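Local coordinates for protein putative polyketide synthase (Brevibacillus brevis, PDB 5HU7) that probably dehydrates beta-hydroxyacyl intermediates during polyketide chain assembly, as the double-hotdog dehydratase domain of a trans-AT polyketide synthase, at residues P186-V191 with L260-D265. Numbering follows the deposited sequence.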
loop_
_atom_site.group_PDB
_atom_site.type_symbol
_atom_site.label_atom_id
_atom_site.label_comp_id
_atom_site.label_asym_id
_atom_site.label_seq_id
_atom_site.Cartn_x
_atom_site.Cartn_y
_atom_site.Cartn_z
ATOM N N PRO A 186 -1.420 48.138 7.113
ATOM C CA PRO A 186 -0.149 48.089 7.846
ATOM C C PRO A 186 -0.086 46.787 8.653
ATOM O O PRO A 186 -1.024 46.480 9.388
ATOM C CB PRO A 186 -0.226 49.337 8.741
ATOM C CG PRO A 186 -1.262 50.193 8.095
ATOM C CD PRO A 186 -2.273 49.219 7.634
ATOM N N GLY A 187 0.944 45.977 8.407
ATOM C CA GLY A 187 1.118 44.686 9.077
ATOM C C GLY A 187 0.458 43.471 8.444
ATOM O O GLY A 187 0.694 42.349 8.926
ATOM N N HIS A 188 -0.374 43.644 7.379
ATOM C CA HIS A 188 -0.993 42.483 6.724
ATOM C C HIS A 188 -1.401 42.704 5.276
ATOM O O HIS A 188 -1.601 43.828 4.838
ATOM C CB HIS A 188 -2.219 41.949 7.523
ATOM C CG HIS A 188 -3.490 42.747 7.415
ATOM N ND1 HIS A 188 -4.270 42.741 6.254
ATOM C CD2 HIS A 188 -4.139 43.464 8.356
ATOM C CE1 HIS A 188 -5.311 43.522 6.504
ATOM N NE2 HIS A 188 -5.290 43.961 7.760
ATOM N N VAL A 189 -1.563 41.587 4.558
ATOM C CA VAL A 189 -2.102 41.560 3.215
ATOM C C VAL A 189 -3.195 40.514 3.224
ATOM O O VAL A 189 -3.007 39.455 3.810
ATOM C CB VAL A 189 -1.066 41.341 2.078
ATOM C CG1 VAL A 189 -0.092 42.494 2.021
ATOM C CG2 VAL A 189 -0.312 40.033 2.229
ATOM N N LEU A 190 -4.378 40.854 2.692
ATOM C CA LEU A 190 -5.492 39.910 2.587
ATOM C C LEU A 190 -5.654 39.679 1.102
ATOM O O LEU A 190 -5.996 40.604 0.363
ATOM C CB LEU A 190 -6.785 40.429 3.231
ATOM C CG LEU A 190 -8.006 39.544 3.030
ATOM C CD1 LEU A 190 -7.921 38.299 3.903
ATOM C CD2 LEU A 190 -9.306 40.337 3.292
ATOM N N VAL A 191 -5.339 38.470 0.655
ATOM C CA VAL A 191 -5.373 38.141 -0.755
ATOM C C VAL A 191 -6.670 37.455 -1.077
ATOM O O VAL A 191 -6.977 36.440 -0.456
ATOM C CB VAL A 191 -4.191 37.193 -1.119
ATOM C CG1 VAL A 191 -4.172 36.894 -2.606
ATOM C CG2 VAL A 191 -2.863 37.783 -0.691
ATOM N N LEU A 260 -4.862 35.425 4.511
ATOM C CA LEU A 260 -4.447 36.567 5.317
ATOM C C LEU A 260 -2.999 36.296 5.677
ATOM O O LEU A 260 -2.727 35.250 6.232
ATOM C CB LEU A 260 -5.287 36.695 6.581
ATOM C CG LEU A 260 -4.906 37.849 7.533
ATOM C CD1 LEU A 260 -5.150 39.183 6.909
ATOM C CD2 LEU A 260 -5.672 37.755 8.800
ATOM N N ILE A 261 -2.073 37.186 5.304
ATOM C CA ILE A 261 -0.652 36.986 5.552
ATOM C C ILE A 261 -0.177 38.115 6.443
ATOM O O ILE A 261 -0.472 39.278 6.178
ATOM C CB ILE A 261 0.170 36.953 4.228
ATOM C CG1 ILE A 261 -0.345 35.876 3.239
ATOM C CG2 ILE A 261 1.655 36.723 4.518
ATOM C CD1 ILE A 261 -0.118 36.246 1.802
ATOM N N ARG A 262 0.597 37.759 7.472
ATOM C CA ARG A 262 1.162 38.678 8.455
ATOM C C ARG A 262 2.581 38.221 8.772
ATOM O O ARG A 262 2.960 37.081 8.481
ATOM C CB ARG A 262 0.377 38.567 9.788
ATOM C CG ARG A 262 -1.089 39.001 9.777
ATOM C CD ARG A 262 -1.642 38.844 11.188
ATOM N NE ARG A 262 -3.095 39.056 11.324
ATOM C CZ ARG A 262 -3.712 40.233 11.436
ATOM N NH1 ARG A 262 -3.014 41.367 11.380
ATOM N NH2 ARG A 262 -5.036 40.288 11.583
ATOM N N PHE A 263 3.319 39.062 9.475
ATOM C CA PHE A 263 4.627 38.692 10.014
ATOM C C PHE A 263 4.340 38.032 11.346
ATOM O O PHE A 263 3.468 38.512 12.079
ATOM C CB PHE A 263 5.506 39.905 10.285
ATOM C CG PHE A 263 6.020 40.539 9.035
ATOM C CD1 PHE A 263 7.032 39.929 8.297
ATOM C CD2 PHE A 263 5.472 41.735 8.570
ATOM C CE1 PHE A 263 7.485 40.500 7.111
ATOM C CE2 PHE A 263 5.955 42.326 7.416
ATOM C CZ PHE A 263 6.957 41.700 6.687
ATOM N N SER A 264 5.073 36.947 11.665
ATOM C CA SER A 264 4.906 36.230 12.938
ATOM C C SER A 264 5.513 37.079 14.060
ATOM O O SER A 264 6.525 37.749 13.829
ATOM C CB SER A 264 5.538 34.838 12.858
ATOM O OG SER A 264 6.947 34.895 12.979
ATOM N N ASP A 265 4.848 37.121 15.234
ATOM C CA ASP A 265 5.285 37.919 16.397
ATOM C C ASP A 265 6.234 37.112 17.285
ATOM O O ASP A 265 7.429 37.024 17.008
ATOM C CB ASP A 265 4.059 38.376 17.215
ATOM C CG ASP A 265 4.346 39.404 18.307
ATOM O OD1 ASP A 265 4.869 40.496 17.977
ATOM O OD2 ASP A 265 3.978 39.148 19.479
#
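I261 O accepts the amide hydrogen of V189 at 3.0 Å from V189 N and also meets H188 CA, at 3.3 Å, in a CA-H...O contact. The return bond, I261 N to V189 O, measures 2.9 Å and is nearly straight (173°), making V189 and I261 a hydrogen-bonded pair between antiparallel strands 188-193 and 258-263 of a hotdog fold, the unit that dehydratases of this family carry twice. Backbone hydrogen bonds of L260 with E279 and of L190 with Y183 join the pair to strands 276-281 and 179-185 on its two sides.

On the face bearing V189 and I261, helix 212-227 covers the sheet through S219 and L223, so beta-branched aliphatic residues suit both strand and core. V189 CG2, set between its own backbone N and carbonyl carbon (CG1 at chi1 -64°), presses on I261 CB at 3.7 Å, while I261 CD1 reaches across to V191 CG2.

H188, L190, L260 and R262 occupy the other face, toward helix 145-150. L190 CD1 lies against L260 CB, two apolar leucines suited to this buried site, and L148 touches both H188 and R262. H188 and R262 run side by side with ring and guanidinium planes 74° apart; R262 CG packs on H188 CB, and R262 NH1 comes to 3.8 Å from H188 CD2. Arginine suits this partly exposed site because its aliphatic stem can pack while its guanidinium remains polar. Between strands 179-185 and 188-193, G187 takes a positive phi that a residue without a side chain enters easily. The imidazole is buried, and H188 ND1, which has no polar partner in the model, rests 3.7 Å from the methyl L260 CD1.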